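Local coordinates for protein dehydrogenase (Chromobacterium violaceum, PDB 3Q2I) that probably oxidises the sugar of UDP-N-acetylglucosaminuronic acid with NAD as cofactor, a step toward 2,3-diacetamido-2,3-dideoxy-D-mannuronic acid, at residues Phe153-Phe164 with Leu251-Gly262; Ala187-Val196 with Gly238-Thr246. All blocks are in the same frame, centred on the assembly; numbering follows the deposited sequence. Where two conformers were deposited one is given.

Contact 1: residues Phe153-Phe164 with Leu251-Gly262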
loop_
_atom_site.group_PDB
_atom_site.type_symbol
_atom_site.label_atom_id
_atom_site.label_comp_id
_atom_site.label_asym_id
_atom_site.label_seq_id
_atom_site.Cartn_x
_atom_site.Cartn_y
_atom_site.Cartn_z
ATOM N N PHE A 153 -9.745 23.008 -30.673
ATOM C CA PHE A 153 -8.406 22.508 -30.348
ATOM C C PHE A 153 -8.162 21.100 -30.904
ATOM O O PHE A 153 -7.027 20.605 -30.919
ATOM C CB PHE A 153 -8.191 22.458 -28.820
ATOM C CG PHE A 153 -8.135 23.812 -28.163
ATOM C CD1 PHE A 153 -6.917 24.458 -27.965
ATOM C CD2 PHE A 153 -9.280 24.402 -27.655
ATOM C CE1 PHE A 153 -6.848 25.673 -27.306
ATOM C CE2 PHE A 153 -9.224 25.617 -27.023
ATOM C CZ PHE A 153 -8.011 26.271 -26.841
ATOM N N GLY A 154 -9.216 20.409 -31.326
ATOM C CA GLY A 154 -9.140 18.968 -31.505
ATOM C C GLY A 154 -8.754 18.369 -30.144
ATOM O O GLY A 154 -9.192 18.849 -29.116
ATOM N N ARG A 155 -7.974 17.301 -30.164
ATOM C CA ARG A 155 -7.613 16.591 -28.926
ATOM C C ARG A 155 -6.788 17.524 -28.037
ATOM O O ARG A 155 -5.813 18.086 -28.501
ATOM C CB ARG A 155 -6.813 15.333 -29.285
ATOM C CG ARG A 155 -6.382 14.553 -28.030
ATOM C CD ARG A 155 -5.824 13.163 -28.282
ATOM N NE ARG A 155 -5.950 12.373 -27.048
ATOM C CZ ARG A 155 -5.633 11.088 -26.934
ATOM N NH1 ARG A 155 -5.772 10.476 -25.767
ATOM N NH2 ARG A 155 -5.181 10.419 -27.988
ATOM N N ILE A 156 -7.144 17.664 -26.756
ATOM C CA ILE A 156 -6.343 18.452 -25.823
ATOM C C ILE A 156 -5.200 17.611 -25.257
ATOM O O ILE A 156 -5.407 16.443 -24.897
ATOM C CB ILE A 156 -7.187 18.948 -24.616
ATOM C CG1 ILE A 156 -8.477 19.616 -25.106
ATOM C CG2 ILE A 156 -6.384 19.784 -23.646
ATOM C CD1 ILE A 156 -8.204 20.824 -25.872
ATOM N N TYR A 157 -4.033 18.246 -25.182
ATOM C CA TYR A 157 -2.830 17.555 -24.750
ATOM C C TYR A 157 -2.302 18.059 -23.418
ATOM O O TYR A 157 -1.908 17.254 -22.580
ATOM C CB TYR A 157 -1.673 17.720 -25.750
ATOM C CG TYR A 157 -2.028 17.163 -27.124
ATOM C CD1 TYR A 157 -2.674 15.932 -27.266
ATOM C CD2 TYR A 157 -1.642 17.841 -28.271
ATOM C CE1 TYR A 157 -2.901 15.366 -28.526
ATOM C CE2 TYR A 157 -1.880 17.288 -29.509
ATOM C CZ TYR A 157 -2.530 16.087 -29.621
ATOM O OH TYR A 157 -2.740 15.531 -30.858
ATOM N N MET A 158 -2.260 19.377 -23.214
ATOM C CA MET A 158 -1.527 19.993 -22.136
ATOM C C MET A 158 -2.196 21.268 -21.664
ATOM O O MET A 158 -2.606 22.119 -22.449
ATOM C CB MET A 158 -0.076 20.243 -22.581
ATOM C CG MET A 158 0.830 21.042 -21.627
ATOM S SD MET A 158 0.933 20.360 -19.940
ATOM C CE MET A 158 1.408 18.665 -20.291
ATOM N N VAL A 159 -2.337 21.400 -20.352
ATOM C CA VAL A 159 -2.999 22.536 -19.709
ATOM C C VAL A 159 -2.135 23.025 -18.542
ATOM O O VAL A 159 -1.592 22.203 -17.774
ATOM C CB VAL A 159 -4.421 22.147 -19.195
ATOM C CG1 VAL A 159 -5.104 23.364 -18.555
ATOM C CG2 VAL A 159 -5.296 21.647 -20.321
ATOM N N ASN A 160 -1.930 24.350 -18.414
ATOM C CA ASN A 160 -1.275 24.909 -17.237
ATOM C C ASN A 160 -2.057 26.079 -16.712
ATOM O O ASN A 160 -2.393 26.976 -17.489
ATOM C CB ASN A 160 0.175 25.307 -17.558
ATOM C CG ASN A 160 0.860 25.997 -16.419
ATOM O OD1 ASN A 160 1.321 27.119 -16.567
ATOM N ND2 ASN A 160 0.975 25.334 -15.277
ATOM N N VAL A 161 -2.421 26.044 -15.446
ATOM C CA VAL A 161 -3.074 27.185 -14.777
ATOM C C VAL A 161 -2.118 27.736 -13.702
ATOM O O VAL A 161 -1.636 26.979 -12.848
ATOM C CB VAL A 161 -4.388 26.752 -14.129
ATOM C CG1 VAL A 161 -5.031 27.883 -13.316
ATOM C CG2 VAL A 161 -5.347 26.268 -15.203
ATOM N N ASN A 162 -1.901 29.051 -13.627
ATOM C CA ASN A 162 -1.073 29.663 -12.590
ATOM C C ASN A 162 -1.878 30.734 -11.906
ATOM O O ASN A 162 -2.540 31.541 -12.561
ATOM C CB ASN A 162 0.176 30.360 -13.131
ATOM C CG ASN A 162 1.149 29.389 -13.761
ATOM O OD1 ASN A 162 1.332 28.271 -13.297
ATOM N ND2 ASN A 162 1.872 29.867 -14.763
ATOM N N VAL A 163 -1.873 30.722 -10.599
ATOM C CA VAL A 163 -2.465 31.822 -9.788
ATOM C C VAL A 163 -1.368 32.232 -8.831
ATOM O O VAL A 163 -1.158 31.596 -7.783
ATOM C CB VAL A 163 -3.741 31.399 -9.063
ATOM C CG1 VAL A 163 -4.332 32.626 -8.270
ATOM C CG2 VAL A 163 -4.773 30.924 -10.132
ATOM N N PHE A 164 -0.690 33.327 -9.205
ATOM C CA PHE A 164 0.459 33.815 -8.415
ATOM C C PHE A 164 0.024 35.166 -7.825
ATOM O O PHE A 164 0.135 36.195 -8.484
ATOM C CB PHE A 164 1.693 33.981 -9.289
ATOM C CG PHE A 164 2.160 32.694 -9.979
ATOM C CD1 PHE A 164 1.977 31.453 -9.353
ATOM C CD2 PHE A 164 2.841 32.719 -11.179
ATOM C CE1 PHE A 164 2.430 30.275 -9.953
ATOM C CE2 PHE A 164 3.301 31.535 -11.772
ATOM C CZ PHE A 164 3.129 30.314 -11.117
ATOM N N LEU A 251 0.566 38.884 -9.387
ATOM C CA LEU A 251 1.350 38.836 -10.606
ATOM C C LEU A 251 0.632 38.199 -11.786
ATOM O O LEU A 251 0.701 38.680 -12.925
ATOM C CB LEU A 251 2.676 38.117 -10.352
ATOM C CG LEU A 251 3.605 37.789 -11.536
ATOM C CD1 LEU A 251 4.168 39.070 -12.125
ATOM C CD2 LEU A 251 4.785 36.938 -11.059
ATOM N N GLU A 252 -0.055 37.086 -11.569
ATOM C CA GLU A 252 -0.507 36.279 -12.703
ATOM C C GLU A 252 -1.727 35.425 -12.346
ATOM O O GLU A 252 -1.824 34.882 -11.220
ATOM C CB GLU A 252 0.625 35.322 -13.123
ATOM C CG GLU A 252 0.254 34.454 -14.290
ATOM C CD GLU A 252 1.414 33.606 -14.800
ATOM O OE1 GLU A 252 1.158 32.682 -15.586
ATOM O OE2 GLU A 252 2.587 33.846 -14.422
ATOM N N GLY A 253 -2.725 35.440 -13.234
ATOM C CA GLY A 253 -3.875 34.526 -13.204
ATOM C C GLY A 253 -3.974 34.094 -14.639
ATOM O O GLY A 253 -4.422 34.862 -15.505
ATOM N N SER A 254 -3.518 32.877 -14.962
ATOM C CA SER A 254 -3.419 32.489 -16.373
ATOM C C SER A 254 -3.841 31.062 -16.624
ATOM O O SER A 254 -3.820 30.226 -15.716
ATOM C CB SER A 254 -2.022 32.639 -16.978
ATOM O OG SER A 254 -1.132 31.695 -16.385
ATOM N N ILE A 255 -4.180 30.800 -17.872
ATOM C CA ILE A 255 -4.374 29.441 -18.341
ATOM C C ILE A 255 -3.800 29.301 -19.718
ATOM O O ILE A 255 -4.105 30.119 -20.623
ATOM C CB ILE A 255 -5.864 29.011 -18.269
ATOM C CG1 ILE A 255 -6.022 27.543 -18.693
ATOM C CG2 ILE A 255 -6.842 29.922 -19.119
ATOM C CD1 ILE A 255 -7.434 26.911 -18.425
ATOM N N THR A 256 -3.115 28.179 -19.933
ATOM C CA THR A 256 -2.574 27.861 -21.243
ATOM C C THR A 256 -3.179 26.541 -21.657
ATOM O O THR A 256 -3.250 25.623 -20.834
ATOM C CB THR A 256 -1.048 27.692 -21.162
ATOM O OG1 THR A 256 -0.495 28.941 -20.737
ATOM C CG2 THR A 256 -0.503 27.303 -22.517
ATOM N N ILE A 257 -3.720 26.447 -22.873
ATOM C CA ILE A 257 -4.317 25.213 -23.374
ATOM C C ILE A 257 -3.727 24.859 -24.708
ATOM O O ILE A 257 -3.725 25.709 -25.608
ATOM C CB ILE A 257 -5.854 25.314 -23.565
ATOM C CG1 ILE A 257 -6.487 25.756 -22.227
ATOM C CG2 ILE A 257 -6.371 23.971 -24.075
ATOM C CD1 ILE A 257 -7.996 26.106 -22.334
ATOM N N LEU A 258 -3.164 23.661 -24.821
ATOM C CA LEU A 258 -2.515 23.143 -26.017
ATOM C C LEU A 258 -3.194 21.897 -26.493
ATOM O O LEU A 258 -3.293 20.930 -25.743
ATOM C CB LEU A 258 -1.051 22.820 -25.705
ATOM C CG LEU A 258 -0.210 23.942 -25.085
ATOM C CD1 LEU A 258 1.220 23.494 -24.907
ATOM C CD2 LEU A 258 -0.291 25.239 -25.996
ATOM N N GLY A 259 -3.687 21.926 -27.744
ATOM C CA GLY A 259 -4.191 20.725 -28.372
ATOM C C GLY A 259 -3.682 20.504 -29.783
ATOM O O GLY A 259 -2.748 21.152 -30.243
ATOM N N GLU A 260 -4.253 19.496 -30.420
ATOM C CA GLU A 260 -3.813 19.036 -31.743
ATOM C C GLU A 260 -3.791 20.191 -32.737
ATOM O O GLU A 260 -2.863 20.333 -33.566
ATOM C CB GLU A 260 -4.803 17.955 -32.135
ATOM C CG GLU A 260 -4.632 17.249 -33.474
ATOM C CD GLU A 260 -5.888 16.387 -33.771
ATOM O OE1 GLU A 260 -6.873 16.326 -32.971
ATOM O OE2 GLU A 260 -5.890 15.742 -34.838
ATOM N N LYS A 261 -4.829 21.012 -32.675
ATOM C CA LYS A 261 -4.962 22.024 -33.709
ATOM C C LYS A 261 -5.201 23.422 -33.160
ATOM O O LYS A 261 -5.755 24.293 -33.837
ATOM C CB LYS A 261 -5.985 21.601 -34.757
ATOM C CG LYS A 261 -7.375 21.430 -34.223
ATOM C CD LYS A 261 -8.244 20.695 -35.251
ATOM C CE LYS A 261 -9.707 20.667 -34.817
ATOM N NZ LYS A 261 -10.652 20.602 -35.970
ATOM N N GLY A 262 -4.667 23.703 -31.973
ATOM C CA GLY A 262 -4.850 25.000 -31.372
ATOM C C GLY A 262 -3.982 25.198 -30.150
ATOM O O GLY A 262 -3.700 24.218 -29.443
HETATM O O HOH W 1 -0.697 29.412 -17.946
#
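Strands 156-164 and 252-259 run antiparallel, at 160° to each other and 4.5 Å apart at closest approach, as neighbours in the large mixed sheet of the C-terminal domain of this oxidoreductase family. A classic beta bulge marks each end of the ladder: Y157 and M158 both donate their amides to L258 O, and L251 and E252 both donate to F164 O. On the face bearing V159, V161, I255 and I257, branched aliphatic residues suit a sheet covered by helices 139-149 and 193-203. V161 CG2 rests on I255 CG1 at 3.8 Å, and I257 CG2 stands over one face of the F153 ring, 4.0 Å from its centroid, a CH-pi contact. In F153, CG lies beside the backbone N (chi1 -68°), which brings the ring back toward I257 although CB points away from that strand. The other face is polar in the middle, at N160, N162, S254 and T256, with M158 and L258 toward one end and F164 at the other, and part of it packs on a second subunit. There E252 extends fully, with CG anti to its backbone N, and its OE1 takes two bonds: N162 ND2 arrives from above the carboxylate plane at 3.0 Å, while S254 OG uses the anti lone pair. R265 adds a salt bridge to this OE1, which would help keep the buried acid ionised. N162 OD1 accepts from N241, so its amide links three strands. Beyond the bulge at L258, G154 has a positive phi, easily adopted without a side chain, and the absence of a CB in G259 lets its CA lie 3.1 Å from R155 O. E260 OE1 takes the R155 amide through its anti lone pair, 3.2 Å from R155 N. One water donates to N160 O and S254 OG and lies 2.8 Å from T256 OG1.

Contact 2: residues Ala187-Val196 with Gly238-Thr246. With HP7 ((2S,3S,4R,5R,6R)-5-acetamido-6-[[[(2R,3S,4R,5R)-5-(2,4-dioxopyrimidin-1-yl)-3,4-dihydroxy-oxolan-2-yl]methoxy-hydroxy-phosphoryl]oxy-hydroxy-phosphoryl]oxy-3,4-dihydroxy-oxane-2-carboxylic acid), chain C.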
loop_
_atom_site.group_PDB
_atom_site.type_symbol
_atom_site.label_atom_id
_atom_site.label_comp_id
_atom_site.label_asym_id
_atom_site.label_seq_id
_atom_site.Cartn_x
_atom_site.Cartn_y
_atom_site.Cartn_z
ATOM N N ALA A 187 -5.375 28.346 -0.300
ATOM C CA ALA A 187 -5.123 28.927 -1.615
ATOM C C ALA A 187 -5.960 28.307 -2.737
ATOM O O ALA A 187 -6.399 28.999 -3.675
ATOM C CB ALA A 187 -3.642 28.914 -1.936
ATOM N N PHE A 188 -6.173 26.986 -2.687
ATOM C CA PHE A 188 -7.000 26.353 -3.715
ATOM C C PHE A 188 -8.504 26.537 -3.507
ATOM O O PHE A 188 -9.198 26.927 -4.461
ATOM C CB PHE A 188 -6.667 24.860 -3.834
ATOM C CG PHE A 188 -5.422 24.542 -4.621
ATOM C CD1 PHE A 188 -5.394 24.588 -6.002
ATOM C CD2 PHE A 188 -4.352 23.929 -3.973
ATOM C CE1 PHE A 188 -4.262 24.210 -6.742
ATOM C CE2 PHE A 188 -3.243 23.427 -4.709
ATOM C CZ PHE A 188 -3.173 23.675 -6.080
ATOM N N MET A 189 -9.003 26.284 -2.299
ATOM C CA MET A 189 -10.461 26.263 -2.057
ATOM C C MET A 189 -11.057 27.673 -1.936
ATOM O O MET A 189 -12.211 27.854 -2.368
ATOM C CB MET A 189 -10.728 25.484 -0.780
ATOM C CG MET A 189 -12.193 25.490 -0.280
ATOM S SD MET A 189 -12.480 24.323 1.050
ATOM C CE MET A 189 -12.520 22.773 0.154
ATOM N N ASN A 190 -10.277 28.582 -1.381
ATOM C CA ASN A 190 -10.732 29.989 -1.318
ATOM C C ASN A 190 -10.163 30.755 -2.514
ATOM O O ASN A 190 -10.841 30.899 -3.533
ATOM C CB ASN A 190 -10.346 30.669 -0.004
ATOM C CG ASN A 190 -10.798 32.138 -0.002
ATOM O OD1 ASN A 190 -10.889 32.726 -1.063
ATOM N ND2 ASN A 190 -11.185 32.674 1.138
ATOM N N GLN A 191 -8.894 31.144 -2.461
ATOM C CA GLN A 191 -8.460 32.246 -3.344
ATOM C C GLN A 191 -8.512 31.935 -4.821
ATOM O O GLN A 191 -9.035 32.709 -5.644
ATOM C CB GLN A 191 -7.099 32.814 -2.915
ATOM C CG GLN A 191 -7.165 33.535 -1.564
ATOM C CD GLN A 191 -7.027 32.583 -0.387
ATOM O OE1 GLN A 191 -6.395 31.514 -0.468
ATOM N NE2 GLN A 191 -7.626 32.944 0.721
ATOM N N ALA A 192 -8.041 30.743 -5.179
ATOM C CA ALA A 192 -8.011 30.352 -6.574
ATOM C C ALA A 192 -9.202 29.499 -7.040
ATOM O O ALA A 192 -9.108 28.829 -8.074
ATOM C CB ALA A 192 -6.671 29.627 -6.842
ATOM N N SER A 193 -10.299 29.442 -6.277
ATOM C CA SER A 193 -11.369 28.525 -6.604
ATOM C C SER A 193 -11.995 28.766 -7.979
ATOM O O SER A 193 -12.457 27.817 -8.585
ATOM C CB SER A 193 -12.439 28.446 -5.509
ATOM O OG SER A 193 -12.938 29.749 -5.339
ATOM N N HIS A 194 -11.992 30.000 -8.454
ATOM C CA HIS A 194 -12.556 30.283 -9.786
ATOM C C HIS A 194 -11.671 29.744 -10.906
ATOM O O HIS A 194 -12.077 29.702 -12.062
ATOM C CB HIS A 194 -12.809 31.800 -9.983
ATOM C CG HIS A 194 -13.858 32.393 -9.084
ATOM N ND1 HIS A 194 -15.189 32.056 -9.172
ATOM C CD2 HIS A 194 -13.793 33.396 -8.177
ATOM C CE1 HIS A 194 -15.887 32.750 -8.286
ATOM N NE2 HIS A 194 -15.061 33.577 -7.671
ATOM N N TYR A 195 -10.416 29.416 -10.574
ATOM C CA TYR A 195 -9.492 28.818 -11.526
ATOM C C TYR A 195 -9.556 27.294 -11.440
ATOM O O TYR A 195 -9.504 26.626 -12.470
ATOM C CB TYR A 195 -8.063 29.330 -11.289
ATOM C CG TYR A 195 -7.921 30.819 -11.544
ATOM C CD1 TYR A 195 -7.306 31.311 -12.696
ATOM C CD2 TYR A 195 -8.368 31.729 -10.600
ATOM C CE1 TYR A 195 -7.200 32.674 -12.912
ATOM C CE2 TYR A 195 -8.278 33.116 -10.826
ATOM C CZ TYR A 195 -7.696 33.557 -11.995
ATOM O OH TYR A 195 -7.645 34.938 -12.242
ATOM N N VAL A 196 -9.714 26.750 -10.232
ATOM C CA VAL A 196 -9.995 25.316 -10.098
ATOM C C VAL A 196 -11.220 24.974 -10.933
ATOM O O VAL A 196 -11.291 23.919 -11.592
ATOM C CB VAL A 196 -10.206 24.858 -8.602
ATOM C CG1 VAL A 196 -10.618 23.373 -8.589
ATOM C CG2 VAL A 196 -8.904 25.124 -7.836
ATOM N N GLY A 238 -1.930 18.055 -17.181
ATOM C CA GLY A 238 -1.679 19.457 -16.894
ATOM C C GLY A 238 -1.305 19.685 -15.450
ATOM O O GLY A 238 -1.273 18.753 -14.645
ATOM N N SER A 239 -1.055 20.943 -15.106
ATOM C CA SER A 239 -0.802 21.315 -13.710
ATOM C C SER A 239 -1.485 22.632 -13.374
ATOM O O SER A 239 -1.715 23.465 -14.267
ATOM C CB SER A 239 0.704 21.505 -13.501
ATOM O OG SER A 239 1.252 22.488 -14.360
ATOM N N MET A 240 -1.820 22.803 -12.106
ATOM C CA MET A 240 -2.222 24.098 -11.575
ATOM C C MET A 240 -1.337 24.462 -10.399
ATOM O O MET A 240 -1.101 23.628 -9.515
ATOM C CB MET A 240 -3.676 24.010 -11.088
ATOM C CG MET A 240 -4.079 25.391 -10.598
ATOM S SD MET A 240 -5.865 25.424 -10.266
ATOM C CE MET A 240 -5.985 26.947 -9.371
ATOM N N ASN A 241 -0.781 25.678 -10.450
ATOM C CA ASN A 241 0.199 26.129 -9.452
ATOM C C ASN A 241 -0.386 27.363 -8.802
ATOM O O ASN A 241 -0.916 28.252 -9.518
ATOM C CB ASN A 241 1.466 26.599 -10.165
ATOM C CG ASN A 241 2.081 25.520 -10.985
ATOM O OD1 ASN A 241 2.375 24.439 -10.478
ATOM N ND2 ASN A 241 2.247 25.771 -12.277
ATOM N N VAL A 242 -0.400 27.417 -7.477
ATOM C CA VAL A 242 -0.959 28.572 -6.795
ATOM C C VAL A 242 -0.046 29.021 -5.653
ATOM O O VAL A 242 0.470 28.183 -4.897
ATOM C CB VAL A 242 -2.390 28.265 -6.334
ATOM C CG1 VAL A 242 -3.231 27.839 -7.533
ATOM C CG2 VAL A 242 -2.438 27.120 -5.304
ATOM N N THR A 243 0.131 30.338 -5.459
ATOM C CA THR A 243 0.661 30.772 -4.174
ATOM C C THR A 243 0.048 32.111 -3.842
ATOM O O THR A 243 -0.303 32.835 -4.775
ATOM C CB THR A 243 2.200 30.901 -4.119
ATOM O OG1 THR A 243 2.623 31.235 -2.782
ATOM C CG2 THR A 243 2.703 31.862 -5.220
ATOM N N MET A 244 -0.148 32.362 -2.555
ATOM C CA MET A 244 -0.581 33.693 -2.048
ATOM C C MET A 244 0.634 34.455 -1.520
ATOM O O MET A 244 0.477 35.466 -0.813
ATOM C CB MET A 244 -1.662 33.539 -0.970
ATOM C CG MET A 244 -2.964 32.956 -1.473
ATOM S SD MET A 244 -3.700 33.826 -2.874
ATOM C CE MET A 244 -3.733 32.597 -4.174
ATOM N N LEU A 245 1.837 34.001 -1.841
ATOM C CA LEU A 245 3.033 34.588 -1.210
ATOM C C LEU A 245 3.833 35.378 -2.238
ATOM O O LEU A 245 5.027 35.604 -2.020
ATOM C CB LEU A 245 3.969 33.480 -0.685
ATOM C CG LEU A 245 3.294 32.559 0.326
ATOM C CD1 LEU A 245 4.308 31.535 0.831
ATOM C CD2 LEU A 245 2.621 33.340 1.462
ATOM N N THR A 246 3.202 35.850 -3.311
ATOM C CA THR A 246 3.963 36.430 -4.420
ATOM C C THR A 246 4.509 37.825 -4.044
ATOM O O THR A 246 3.796 38.661 -3.457
ATOM C CB THR A 246 3.070 36.608 -5.637
ATOM O OG1 THR A 246 2.447 35.337 -5.968
ATOM C CG2 THR A 246 3.900 37.085 -6.815
HETATM N N1 HP7 C . -4.361 41.663 -1.898
HETATM C C2 HP7 C . -3.088 41.985 -1.668
HETATM O O2 HP7 C . -2.686 42.100 -0.481
HETATM N N3 HP7 C . -2.237 42.225 -2.671
HETATM C C4 HP7 C . -2.649 42.132 -3.942
HETATM O O4 HP7 C . -1.824 42.425 -4.841
HETATM C C5 HP7 C . -3.974 41.784 -4.222
HETATM C C6 HP7 C . -4.828 41.559 -3.150
HETATM P PA HP7 C . -8.979 41.369 -4.160
HETATM P PB HP7 C . -11.218 39.890 -5.014
HETATM O "O'P" HP7 C . -8.863 36.424 -1.584
HETATM O "O'Q" HP7 C . -10.799 36.494 -0.537
HETATM C "C1'" HP7 C . -10.408 37.401 -5.171
HETATM O O1A HP7 C . -8.123 41.415 -5.416
HETATM O O1B HP7 C . -10.766 40.143 -6.433
HETATM C C1C HP7 C . -5.222 41.357 -0.748
HETATM C "C2'" HP7 C . -11.005 36.139 -5.817
HETATM N "N2'" HP7 C . -11.830 36.490 -6.975
HETATM O O2A HP7 C . -9.842 42.527 -3.739
HETATM O O2B HP7 C . -12.444 40.548 -4.415
HETATM C C2C HP7 C . -5.930 42.579 -0.180
HETATM O O2C HP7 C . -5.897 42.389 1.239
HETATM C "C3'" HP7 C . -11.851 35.363 -4.816
HETATM O "O3'" HP7 C . -12.080 34.063 -5.409
HETATM O O3A HP7 C . -9.909 40.062 -4.106
HETATM O O3B HP7 C . -11.492 38.287 -4.862
HETATM C C3C HP7 C . -7.367 42.392 -0.638
HETATM O O3C HP7 C . -8.281 42.964 0.298
HETATM C "C4'" HP7 C . -11.105 35.171 -3.486
HETATM O "O4'" HP7 C . -11.928 34.597 -2.476
HETATM C C4C HP7 C . -7.550 40.879 -0.702
HETATM O O4C HP7 C . -6.266 40.500 -1.218
HETATM C "C5'" HP7 C . -10.751 36.581 -2.972
HETATM O "O5'" HP7 C . -9.806 37.084 -3.913
HETATM C C5C HP7 C . -8.600 40.521 -1.732
HETATM O O5C HP7 C . -8.011 40.982 -2.942
HETATM C "C6'" HP7 C . -10.115 36.504 -1.605
HETATM C "C7'" HP7 C . -11.657 36.094 -8.234
HETATM O "O7'" HP7 C . -10.830 35.264 -8.638
HETATM C "C8'" HP7 C . -12.589 36.726 -9.241
#
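M240 is extended throughout, with CG opposite the backbone N (chi1 -178°), a shape that carries CE to A192; in F188 CG lies beside the backbone N (chi1 -79°) and the ring is laid over V242. A helix-on-sheet packing results: the irregular helix 187-191 and the start of helix 193-203 lie over strand 238-243 in the C-terminal alpha/beta domain, the short axes of 187-191 and the strand crossing at 74°. In the conformer given here, one of two, V242 CG2 sits almost directly above the middle of the F188 ring, 3.6 Å from its centroid, a CH-pi contact. M240 SD lies instead at the ring's edge as a Met-aromatic contact, its chain sliding past the phenylalanine in the opposite direction. Long and unbranched, M240 reaches the helix, where CE packs against A192 CB at 3.7 Å, Y195 CB and V196 CG2. The small A187 and A192 allow close approach: in the same conformer of V242, A187 CB meets V242 CG2 at 4.0 Å. Further along, the bent chain of M244 lays SD against Q191 CB at 3.5 Å. No hydrogen bond joins the segments; the match is apolar, and helix 325-344 covers F188 and V196 as well.

The helical segment's other side forms part of the active site. A pi-type turn, with A192 N bonded to A187 O, precedes the new helix, for which A192 is the N-cap. N190, Q191, H194 and Y195 line the UDP-sugar pocket, and H194 NE2 also bonds the nicotinamide carboxamide oxygen of NADH. D184 holds N190 ND2, which probably fixes the amide's rotation and leaves N190 OD1 to accept from the sugar hydroxyl HP7 O4' at 2.6 Å.

In the fold
From the N terminus the chain first builds the Rossmann domain; then, after helix 139-149, strand 156-164 joins the sheet of the C-terminal domain. Segment 187-196 follows, and contact 2 closes a loop when strand 237-243 returns beneath it, after strands 206-214 and 225-232. Strand 252-259 comes next and pairs with 156-164, so contact 1 closes the larger loop, with contact 2 nested inside. The middle strand, 156-164, is flanked by 252-259 on one side and by 237-243, parallel to it, on the other; a backbone hydrogen bond between V161 and N241 joins the two contacts. Together they tie the substrate-lining helices to a sheet whose other face meets a second subunit.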